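Local structure of uronate isomerase (Caulobacter crescentus, 2Q01) at residues B[7-12]-B[123-128]; B[95-100]-B[140-145]; B[119-124]-B[425-430]. The protein catalyses the isomerisation of D-glucuronate to D-fructuronate and of D-galacturonate to D-tagaturonate, a step in pentose and glucuronate interconversion. All blocks are in the same frame, centred on the assembly; numbering follows the deposited sequence.

Interaction 1 of 3, residues B[7-12]-B[123-128]; sequences LSFHED and FSQVFG
Residues 7-12 have no regular secondary structure. Leu7, Ser8 and Phe9 are extended, and the chain bends at Glu11. Residues 123-128 carry the C-terminal part of helix 114-126, with a wider pi-type turn, and the loop after it. Gly128 is the first residue past the helix to leave helical angles, and its phi is positive. The backbones come closest at Phe9 CA and Ser124 CA, 7.2 Å apart. No hydrogen bond joins the two segments.

Leu7 and Phe9 both point toward the helix; Ser8 between them points away. Leu7 reaches over with one methyl. Its CD1 lies 3.8 Å from Phe123 CB and 4.1 Å from Ser124 CB, so it touches the root of the Phe123 side chain. The two side chains cross at about a right angle. The Phe123 ring leads away from this contact and meets Tyr141 edge-to-face.

Ser124 faces both Leu7 and Phe9. Its OG sits between the backbone N and the carbonyl carbon, the crowded position (chi1 68°). Ser124 OG lies 3.6 Å from Phe9 CD2 and 3.8 Å from Phe9 CB, obliquely to the ring. This is van der Waals contact, since the hydroxyl is bonded to Asn120 O one turn back. Gln125 bends round so that its OE1 comes to the edge of the Phe9 ring, 4.3 Å from CD2. The outer end of the Phe9 ring (CE1, CE2) packs on Asn120 and His121.

On the loop side, Asp12 N donates to His10 ND1 at 3.0 Å. The His10 ring stacks on His447 of a second subunit. Leu7 also shares a backbone hydrogen bond with Thr130. Between the two segments the contact is apolar and van der Waals, while the serine hydroxyl spends its hydrogen bond inside its own helix.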
loop_
_atom_site.group_PDB
_atom_site.type_symbol
_atom_site.label_atom_id
_atom_site.label_comp_id
_atom_site.label_asym_id
_atom_site.label_seq_id
_atom_site.Cartn_x
_atom_site.Cartn_y
_atom_site.Cartn_z
ATOM N N LEU B 7 -7.418 9.284 -34.517
ATOM C CA LEU B 7 -7.616 8.311 -33.451
ATOM C C LEU B 7 -6.694 7.133 -33.735
ATOM O O LEU B 7 -6.988 6.286 -34.579
ATOM C CB LEU B 7 -9.075 7.843 -33.377
ATOM C CG LEU B 7 -9.731 7.521 -32.020
ATOM C CD1 LEU B 7 -11.181 7.116 -32.221
ATOM C CD2 LEU B 7 -9.009 6.457 -31.210
ATOM N N SER B 8 -5.571 7.101 -33.028
ATOM C CA SER B 8 -4.608 6.020 -33.141
ATOM C C SER B 8 -4.799 5.048 -31.978
ATOM O O SER B 8 -4.392 5.325 -30.845
ATOM C CB SER B 8 -3.184 6.583 -33.159
ATOM O OG SER B 8 -2.223 5.548 -33.257
ATOM N N PHE B 9 -5.440 3.917 -32.261
ATOM C CA PHE B 9 -5.651 2.889 -31.248
ATOM C C PHE B 9 -4.807 1.657 -31.566
ATOM O O PHE B 9 -5.194 0.818 -32.394
ATOM C CB PHE B 9 -7.135 2.539 -31.125
ATOM C CG PHE B 9 -7.552 2.167 -29.727
ATOM C CD1 PHE B 9 -7.260 3.008 -28.647
ATOM C CD2 PHE B 9 -8.247 0.988 -29.488
ATOM C CE1 PHE B 9 -7.639 2.675 -27.357
ATOM C CE2 PHE B 9 -8.637 0.647 -28.200
ATOM C CZ PHE B 9 -8.335 1.494 -27.130
ATOM N N HIS B 10 -3.661 1.569 -30.888
ATOM C CA HIS B 10 -2.576 0.644 -31.234
ATOM C C HIS B 10 -2.877 -0.804 -30.866
ATOM O O HIS B 10 -3.573 -1.066 -29.889
ATOM C CB HIS B 10 -1.289 1.097 -30.551
ATOM C CG HIS B 10 -0.036 0.606 -31.210
ATOM N ND1 HIS B 10 0.553 -0.597 -30.888
ATOM C CD2 HIS B 10 0.756 1.172 -32.150
ATOM C CE1 HIS B 10 1.648 -0.758 -31.609
ATOM N NE2 HIS B 10 1.795 0.302 -32.382
ATOM N N GLU B 11 -2.337 -1.733 -31.653
ATOM C CA GLU B 11 -2.551 -3.174 -31.462
ATOM C C GLU B 11 -1.895 -3.691 -30.191
ATOM O O GLU B 11 -2.353 -4.671 -29.613
ATOM C CB GLU B 11 -1.971 -3.972 -32.630
ATOM C CG GLU B 11 -2.486 -3.623 -34.015
ATOM C CD GLU B 11 -1.776 -4.414 -35.108
ATOM O OE1 GLU B 11 -2.274 -4.430 -36.254
ATOM O OE2 GLU B 11 -0.720 -5.024 -34.822
ATOM N N ASP B 12 -0.805 -3.040 -29.786
ATOM C CA ASP B 12 0.020 -3.489 -28.669
ATOM C C ASP B 12 -0.199 -2.671 -27.405
ATOM O O ASP B 12 0.695 -2.576 -26.568
ATOM C CB ASP B 12 1.500 -3.437 -29.053
ATOM C CG ASP B 12 1.895 -4.520 -30.035
ATOM O OD1 ASP B 12 2.833 -4.272 -30.819
ATOM O OD2 ASP B 12 1.285 -5.615 -30.023
ATOM N N PHE B 123 -15.162 4.082 -29.575
ATOM C CA PHE B 123 -15.151 4.985 -30.722
ATOM C C PHE B 123 -14.541 4.344 -31.960
ATOM O O PHE B 123 -15.090 4.470 -33.048
ATOM C CB PHE B 123 -14.403 6.283 -30.403
ATOM C CG PHE B 123 -15.083 7.157 -29.384
ATOM C CD1 PHE B 123 -14.334 8.032 -28.606
ATOM C CD2 PHE B 123 -16.461 7.116 -29.202
ATOM C CE1 PHE B 123 -14.946 8.854 -27.662
ATOM C CE2 PHE B 123 -17.079 7.929 -28.259
ATOM C CZ PHE B 123 -16.321 8.801 -27.490
ATOM N N SER B 124 -13.420 3.647 -31.784
ATOM C CA SER B 124 -12.674 3.080 -32.908
ATOM C C SER B 124 -13.125 1.685 -33.336
ATOM O O SER B 124 -13.111 1.380 -34.530
ATOM C CB SER B 124 -11.173 3.071 -32.618
ATOM O OG SER B 124 -10.866 2.159 -31.583
ATOM N N GLN B 125 -13.514 0.844 -32.378
ATOM C CA GLN B 125 -13.898 -0.539 -32.688
ATOM C C GLN B 125 -15.401 -0.736 -32.883
ATOM O O GLN B 125 -15.813 -1.528 -33.728
ATOM C CB GLN B 125 -13.387 -1.523 -31.624
ATOM C CG GLN B 125 -11.904 -1.411 -31.284
ATOM C CD GLN B 125 -11.008 -1.822 -32.428
ATOM O OE1 GLN B 125 -10.112 -1.077 -32.821
ATOM N NE2 GLN B 125 -11.247 -3.010 -32.975
ATOM N N VAL B 126 -16.219 -0.041 -32.097
ATOM C CA VAL B 126 -17.672 -0.225 -32.174
ATOM C C VAL B 126 -18.278 0.691 -33.243
ATOM O O VAL B 126 -19.131 0.259 -34.017
ATOM C CB VAL B 126 -18.375 -0.057 -30.781
ATOM C CG1 VAL B 126 -19.857 -0.390 -30.856
ATOM C CG2 VAL B 126 -17.712 -0.930 -29.733
ATOM N N PHE B 127 -17.815 1.937 -33.304
ATOM C CA PHE B 127 -18.360 2.907 -34.257
ATOM C C PHE B 127 -17.495 3.158 -35.485
ATOM O O PHE B 127 -17.995 3.626 -36.507
ATOM C CB PHE B 127 -18.651 4.237 -33.568
ATOM C CG PHE B 127 -19.769 4.171 -32.583
ATOM C CD1 PHE B 127 -19.521 4.321 -31.228
ATOM C CD2 PHE B 127 -21.076 3.946 -33.007
ATOM C CE1 PHE B 127 -20.556 4.253 -30.309
ATOM C CE2 PHE B 127 -22.119 3.879 -32.089
ATOM C CZ PHE B 127 -21.858 4.030 -30.743
ATOM N N GLY B 128 -16.205 2.856 -35.386
ATOM C CA GLY B 128 -15.292 3.028 -36.509
ATOM C C GLY B 128 -14.933 4.475 -36.794
ATOM O O GLY B 128 -14.784 4.858 -37.954
#

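Interaction 2 of 3, residues B[95-100]-B[140-145]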
loop_
_atom_site.group_PDB
_atom_site.type_symbol
_atom_site.label_atom_id
_atom_site.label_comp_id
_atom_site.label_asym_id
_atom_site.label_seq_id
_atom_site.Cartn_x
_atom_site.Cartn_y
_atom_site.Cartn_z
ATOM N N ASP B 95 -30.214 20.541 -24.001
ATOM C CA ASP B 95 -30.106 19.870 -25.296
ATOM C C ASP B 95 -29.040 18.765 -25.232
ATOM O O ASP B 95 -27.906 19.038 -24.823
ATOM C CB ASP B 95 -29.733 20.914 -26.361
ATOM C CG ASP B 95 -29.988 20.440 -27.785
ATOM O OD1 ASP B 95 -29.243 20.873 -28.690
ATOM O OD2 ASP B 95 -30.932 19.656 -28.016
ATOM N N PRO B 96 -29.403 17.515 -25.614
ATOM C CA PRO B 96 -28.460 16.389 -25.655
ATOM C C PRO B 96 -27.196 16.672 -26.463
ATOM O O PRO B 96 -26.124 16.179 -26.112
ATOM C CB PRO B 96 -29.272 15.276 -26.326
ATOM C CG PRO B 96 -30.664 15.582 -25.975
ATOM C CD PRO B 96 -30.759 17.082 -26.003
ATOM N N ARG B 97 -27.330 17.464 -27.525
ATOM C CA ARG B 97 -26.200 17.873 -28.350
ATOM C C ARG B 97 -25.265 18.789 -27.569
ATOM O O ARG B 97 -24.043 18.648 -27.651
ATOM C CB ARG B 97 -26.697 18.578 -29.612
ATOM C CG ARG B 97 -25.708 18.598 -30.760
ATOM C CD ARG B 97 -26.276 19.385 -31.924
ATOM N NE ARG B 97 -25.888 18.805 -33.205
ATOM C CZ ARG B 97 -26.626 17.935 -33.891
ATOM N NH1 ARG B 97 -26.185 17.462 -35.046
ATOM N NH2 ARG B 97 -27.804 17.539 -33.427
ATOM N N GLU B 98 -25.845 19.714 -26.807
ATOM C CA GLU B 98 -25.065 20.635 -25.981
ATOM C C GLU B 98 -24.394 19.938 -24.800
ATOM O O GLU B 98 -23.287 20.309 -24.411
ATOM C CB GLU B 98 -25.917 21.816 -25.497
ATOM C CG GLU B 98 -26.121 22.924 -26.539
ATOM C CD GLU B 98 -24.819 23.578 -27.010
ATOM O OE1 GLU B 98 -24.731 23.914 -28.208
ATOM O OE2 GLU B 98 -23.887 23.760 -26.194
ATOM N N ALA B 99 -25.070 18.938 -24.237
ATOM C CA ALA B 99 -24.490 18.095 -23.191
ATOM C C ALA B 99 -23.242 17.377 -23.702
ATOM O O ALA B 99 -22.203 17.375 -23.035
ATOM C CB ALA B 99 -25.521 17.094 -22.673
ATOM N N TRP B 100 -23.357 16.796 -24.898
ATOM C CA TRP B 100 -22.251 16.142 -25.589
ATOM C C TRP B 100 -21.118 17.110 -25.936
ATOM O O TRP B 100 -19.949 16.736 -25.879
ATOM C CB TRP B 100 -22.746 15.450 -26.858
ATOM C CG TRP B 100 -21.674 14.665 -27.542
ATOM C CD1 TRP B 100 -20.914 15.061 -28.607
ATOM C CD2 TRP B 100 -21.214 13.358 -27.184
ATOM N NE1 TRP B 100 -20.013 14.077 -28.938
ATOM C CE2 TRP B 100 -20.179 13.020 -28.082
ATOM C CE3 TRP B 100 -21.581 12.436 -26.193
ATOM C CZ2 TRP B 100 -19.504 11.799 -28.018
ATOM C CZ3 TRP B 100 -20.911 11.220 -26.133
ATOM C CH2 TRP B 100 -19.885 10.915 -27.041
ATOM N N ASP B 140 -19.960 16.173 -35.103
ATOM C CA ASP B 140 -19.792 15.060 -36.025
ATOM C C ASP B 140 -19.921 13.730 -35.289
ATOM O O ASP B 140 -20.584 12.820 -35.779
ATOM C CB ASP B 140 -18.449 15.157 -36.757
ATOM C CG ASP B 140 -18.250 14.041 -37.773
ATOM O OD1 ASP B 140 -19.124 13.858 -38.649
ATOM O OD2 ASP B 140 -17.214 13.348 -37.694
ATOM N N TYR B 141 -19.301 13.638 -34.110
ATOM C CA TYR B 141 -19.423 12.466 -33.232
ATOM C C TYR B 141 -20.864 12.203 -32.804
ATOM O O TYR B 141 -21.323 11.063 -32.857
ATOM C CB TYR B 141 -18.569 12.635 -31.977
ATOM C CG TYR B 141 -17.255 11.892 -31.977
ATOM C CD1 TYR B 141 -16.118 12.440 -32.569
ATOM C CD2 TYR B 141 -17.138 10.652 -31.350
ATOM C CE1 TYR B 141 -14.901 11.764 -32.555
ATOM C CE2 TYR B 141 -15.925 9.970 -31.331
ATOM C CZ TYR B 141 -14.810 10.532 -31.936
ATOM O OH TYR B 141 -13.607 9.862 -31.917
ATOM N N PHE B 142 -21.566 13.262 -32.394
ATOM C CA PHE B 142 -22.919 13.137 -31.849
ATOM C C PHE B 142 -23.885 12.487 -32.825
ATOM O O PHE B 142 -24.417 11.413 -32.542
ATOM C CB PHE B 142 -23.474 14.491 -31.378
ATOM C CG PHE B 142 -24.811 14.386 -30.690
ATOM C CD1 PHE B 142 -25.992 14.664 -31.374
ATOM C CD2 PHE B 142 -24.892 13.988 -29.359
ATOM C CE1 PHE B 142 -27.230 14.551 -30.740
ATOM C CE2 PHE B 142 -26.122 13.879 -28.716
ATOM C CZ PHE B 142 -27.292 14.158 -29.410
ATOM N N ASP B 143 -24.088 13.127 -33.974
ATOM C CA ASP B 143 -25.095 12.660 -34.927
ATOM C C ASP B 143 -24.704 11.402 -35.707
ATOM O O ASP B 143 -25.581 10.713 -36.223
ATOM C CB ASP B 143 -25.590 13.789 -35.849
ATOM C CG ASP B 143 -24.466 14.647 -36.398
ATOM O OD1 ASP B 143 -24.620 15.886 -36.399
ATOM O OD2 ASP B 143 -23.430 14.095 -36.829
ATOM N N ARG B 144 -23.409 11.093 -35.775
ATOM C CA ARG B 144 -22.972 9.822 -36.366
ATOM C C ARG B 144 -23.206 8.625 -35.441
ATOM O O ARG B 144 -23.477 7.524 -35.917
ATOM C CB ARG B 144 -21.516 9.867 -36.832
ATOM C CG ARG B 144 -21.331 10.524 -38.190
ATOM C CD ARG B 144 -20.350 9.743 -39.049
ATOM N NE ARG B 144 -18.955 9.993 -38.691
ATOM C CZ ARG B 144 -17.967 9.114 -38.854
ATOM N NH1 ARG B 144 -16.728 9.437 -38.504
ATOM N NH2 ARG B 144 -18.212 7.908 -39.354
ATOM N N ILE B 145 -23.094 8.847 -34.130
ATOM C CA ILE B 145 -23.454 7.835 -33.128
ATOM C C ILE B 145 -24.975 7.679 -33.083
ATOM O O ILE B 145 -25.492 6.562 -33.114
ATOM C CB ILE B 145 -22.898 8.187 -31.721
ATOM C CG1 ILE B 145 -21.377 8.005 -31.679
ATOM C CG2 ILE B 145 -23.546 7.324 -30.637
ATOM C CD1 ILE B 145 -20.692 8.663 -30.473
#
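Phe142 and Trp100 both hold CG anti to the backbone N (Phe142 chi1 -174°), and each reaches the other helix. Arg97 also starts anti (chi1 -159°) and bends at chi3. This brings its guanidinium past the Phe142 ring to Asp143, whose CG takes the crowded position between N and the carbonyl carbon. Arg97 CA sits over the centre of one Phe142 face in a CH-pi contact, 4.0 Å from the centroid. Phe142 CD1 lies over one face of the guanidinium, 4.0 Å from Arg97 NH2. Arg97 NH1 makes a salt bridge of 2.6 Å with Asp143 OD1, and NE pairs with Asp139. The contact joins helices 96-105 and 138-149, which flank helix 114-126 in the chain. The local axes of 96-100 and 140-145 run at 130° and approach to 10.1 Å. Phe142 also rests on Ala58 and Thr59 of helix 58-63. Phe142 CD2 presses on Trp100 CB at 3.6 Å, the rings meeting obliquely. Pro96 CB touches Phe142 CZ at 3.8 Å. An alanine in place of Phe142 would remove the ring beneath Arg97 and beside Trp100, and would probably loosen the helix pair. Trp100 NE1 lies against Tyr141 CB, and Trp100 CZ2 meets Ile145 CD1 at 4.2 Å.

Interaction 3 of 3, residues B[119-124]-B[425-430]; sequences LNHVFS and IPARHD
His121 leaves helix 114-126 with CG anti to the backbone N (chi1 -176°), which sends the imidazole straight at helix 425-445. Its CB already meets Ala427 CB at 3.7 Å. His121 CG comes closer, 3.5 Å from Ala427 CB. CD2 touches both CA and CB of Ala427. The ring lies flat against this residue: Ala427 CA stands 3.6 Å from the ring centroid and only 5° off the ring normal, a CH-pi contact. NE2 reaches the backbone around Pro426 and Ala427, passing 4.1 Å from Pro426 C. His121 CE1 meets Asp430 CB at 3.8 Å. ND1 has a weak bond to a water, which donates a hydrogen bond of 3.1 Å to Asp430 OD1. The carboxylate is also held by Arg13, Arg434 and Tyr29. The two arginines would probably keep it ionised. They also offset its charge, so any push toward a protonated His121 is likely to be modest.

The small Ala427 lets the backbones close to 5.7 Å between His121 CA and Ala427 CA. Val122 CG2 adds a looser apolar touch on Ala427 CB. The local axes of 119-124 and 425-430 cross at 125° and approach to 8.8 Å. Pro426 also rests on Ile37 of strand 37-39. The contact is thus a close helix crossing beside this strand, an outer one within this chain of the three-stranded parallel sheet, in a TIM-barrel-clan protein.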
loop_
_atom_site.group_PDB
_atom_site.type_symbol
_atom_site.label_atom_id
_atom_site.label_comp_id
_atom_site.label_asym_id
_atom_site.label_seq_id
_atom_site.Cartn_x
_atom_site.Cartn_y
_atom_site.Cartn_z
ATOM N N LEU B 119 -13.360 4.280 -23.792
ATOM C CA LEU B 119 -14.120 5.098 -24.732
ATOM C C LEU B 119 -13.509 5.140 -26.120
ATOM O O LEU B 119 -14.244 5.138 -27.107
ATOM C CB LEU B 119 -14.305 6.522 -24.211
ATOM C CG LEU B 119 -15.432 6.794 -23.217
ATOM C CD1 LEU B 119 -15.323 8.224 -22.748
ATOM C CD2 LEU B 119 -16.793 6.537 -23.844
ATOM N N ASN B 120 -12.180 5.169 -26.202
ATOM C CA ASN B 120 -11.508 5.112 -27.501
ATOM C C ASN B 120 -11.608 3.744 -28.169
ATOM O O ASN B 120 -11.562 3.655 -29.392
ATOM C CB ASN B 120 -10.053 5.584 -27.413
ATOM C CG ASN B 120 -9.937 7.101 -27.243
ATOM O OD1 ASN B 120 -10.701 7.872 -27.830
ATOM N ND2 ASN B 120 -8.967 7.529 -26.444
ATOM N N HIS B 121 -11.751 2.690 -27.364
ATOM C CA HIS B 121 -12.097 1.361 -27.863
ATOM C C HIS B 121 -13.495 1.400 -28.477
ATOM O O HIS B 121 -13.699 0.898 -29.577
ATOM C CB HIS B 121 -12.011 0.326 -26.733
ATOM C CG HIS B 121 -12.250 -1.094 -27.164
ATOM N ND1 HIS B 121 -11.296 -2.079 -27.026
ATOM C CD2 HIS B 121 -13.343 -1.703 -27.684
ATOM C CE1 HIS B 121 -11.781 -3.227 -27.468
ATOM N NE2 HIS B 121 -13.020 -3.026 -27.876
ATOM N N VAL B 122 -14.446 2.013 -27.777
ATOM C CA VAL B 122 -15.825 2.133 -28.267
ATOM C C VAL B 122 -15.886 2.965 -29.556
ATOM O O VAL B 122 -16.548 2.580 -30.520
ATOM C CB VAL B 122 -16.773 2.726 -27.183
ATOM C CG1 VAL B 122 -18.180 2.923 -27.724
ATOM C CG2 VAL B 122 -16.824 1.816 -25.973
ATOM N N PHE B 123 -15.162 4.082 -29.575
ATOM C CA PHE B 123 -15.151 4.985 -30.722
ATOM C C PHE B 123 -14.541 4.344 -31.960
ATOM O O PHE B 123 -15.090 4.470 -33.048
ATOM C CB PHE B 123 -14.403 6.283 -30.403
ATOM C CG PHE B 123 -15.083 7.157 -29.384
ATOM C CD1 PHE B 123 -14.334 8.032 -28.606
ATOM C CD2 PHE B 123 -16.461 7.116 -29.202
ATOM C CE1 PHE B 123 -14.946 8.854 -27.662
ATOM C CE2 PHE B 123 -17.079 7.929 -28.259
ATOM C CZ PHE B 123 -16.321 8.801 -27.490
ATOM N N SER B 124 -13.420 3.647 -31.784
ATOM C CA SER B 124 -12.674 3.080 -32.908
ATOM C C SER B 124 -13.125 1.685 -33.336
ATOM O O SER B 124 -13.111 1.380 -34.530
ATOM C CB SER B 124 -11.173 3.071 -32.618
ATOM O OG SER B 124 -10.866 2.159 -31.583
ATOM N N ILE B 425 -18.523 -2.961 -22.472
ATOM C CA ILE B 425 -18.292 -4.356 -22.043
ATOM C C ILE B 425 -17.147 -5.063 -22.791
ATOM O O ILE B 425 -16.218 -5.545 -22.131
ATOM C CB ILE B 425 -19.607 -5.206 -21.959
ATOM C CG1 ILE B 425 -20.457 -4.761 -20.766
ATOM C CG2 ILE B 425 -19.309 -6.702 -21.867
ATOM C CD1 ILE B 425 -21.763 -5.527 -20.622
ATOM N N PRO B 426 -17.188 -5.114 -24.151
ATOM C CA PRO B 426 -16.015 -5.650 -24.856
ATOM C C PRO B 426 -14.714 -4.863 -24.640
ATOM O O PRO B 426 -13.648 -5.470 -24.589
ATOM C CB PRO B 426 -16.436 -5.611 -26.328
ATOM C CG PRO B 426 -17.511 -4.604 -26.391
ATOM C CD PRO B 426 -18.250 -4.749 -25.110
ATOM N N ALA B 427 -14.815 -3.540 -24.502
ATOM C CA ALA B 427 -13.677 -2.673 -24.169
ATOM C C ALA B 427 -13.007 -3.041 -22.847
ATOM O O ALA B 427 -11.785 -3.104 -22.768
ATOM C CB ALA B 427 -14.112 -1.216 -24.145
ATOM N N ARG B 428 -13.827 -3.295 -21.828
ATOM C CA ARG B 428 -13.366 -3.595 -20.470
ATOM C C ARG B 428 -12.775 -4.987 -20.340
ATOM O O ARG B 428 -11.803 -5.190 -19.609
ATOM C CB ARG B 428 -14.514 -3.431 -19.471
ATOM C CG ARG B 428 -14.836 -1.992 -19.153
ATOM C CD ARG B 428 -16.233 -1.853 -18.580
ATOM N NE ARG B 428 -16.642 -0.450 -18.476
ATOM C CZ ARG B 428 -16.367 0.347 -17.448
ATOM N NH1 ARG B 428 -15.677 -0.105 -16.409
ATOM N NH2 ARG B 428 -16.788 1.606 -17.461
ATOM N N HIS B 429 -13.384 -5.944 -21.034
ATOM C CA HIS B 429 -12.874 -7.312 -21.090
ATOM C C HIS B 429 -11.581 -7.426 -21.880
ATOM O O HIS B 429 -10.736 -8.243 -21.541
ATOM C CB HIS B 429 -13.928 -8.269 -21.641
ATOM C CG HIS B 429 -14.798 -8.866 -20.584
ATOM N ND1 HIS B 429 -15.886 -8.207 -20.057
ATOM C CD2 HIS B 429 -14.732 -10.055 -19.942
ATOM C CE1 HIS B 429 -16.455 -8.965 -19.138
ATOM N NE2 HIS B 429 -15.777 -10.094 -19.052
ATOM N N ASP B 430 -11.427 -6.598 -22.914
ATOM C CA ASP B 430 -10.176 -6.518 -23.668
ATOM C C ASP B 430 -9.014 -6.023 -22.810
ATOM O O ASP B 430 -7.912 -6.573 -22.888
ATOM C CB ASP B 430 -10.322 -5.623 -24.897
ATOM C CG ASP B 430 -9.234 -5.872 -25.918
ATOM O OD1 ASP B 430 -8.300 -5.049 -26.019
ATOM O OD2 ASP B 430 -9.300 -6.911 -26.601
HETATM O O HOH W 1 -8.620 -2.068 -25.089
#

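Helix 114-126 joins interactions 1 and 3. They share Phe123 and Ser124, and their centres lie about 8 Å apart. The centre of interaction 2 lies about 20 Å from that of interaction 1 and about 19 Å from that of interaction 3, on the same side of the chain's centre. Its helices, 96-105 and 138-149, come just before and after helix 114-126. Phe123 bridges the gap by packing on Tyr141 and Trp100, and Phe127 packs on Ile145. Phe9 of interaction 1 lies against His121 of interaction 3. Along the chain the order is 7-12, 95-100, 119-128, 140-145 and 425-430. Helix 114-126 therefore links the N-terminal loop, the neighbouring helix pair and the distant helix 425-445.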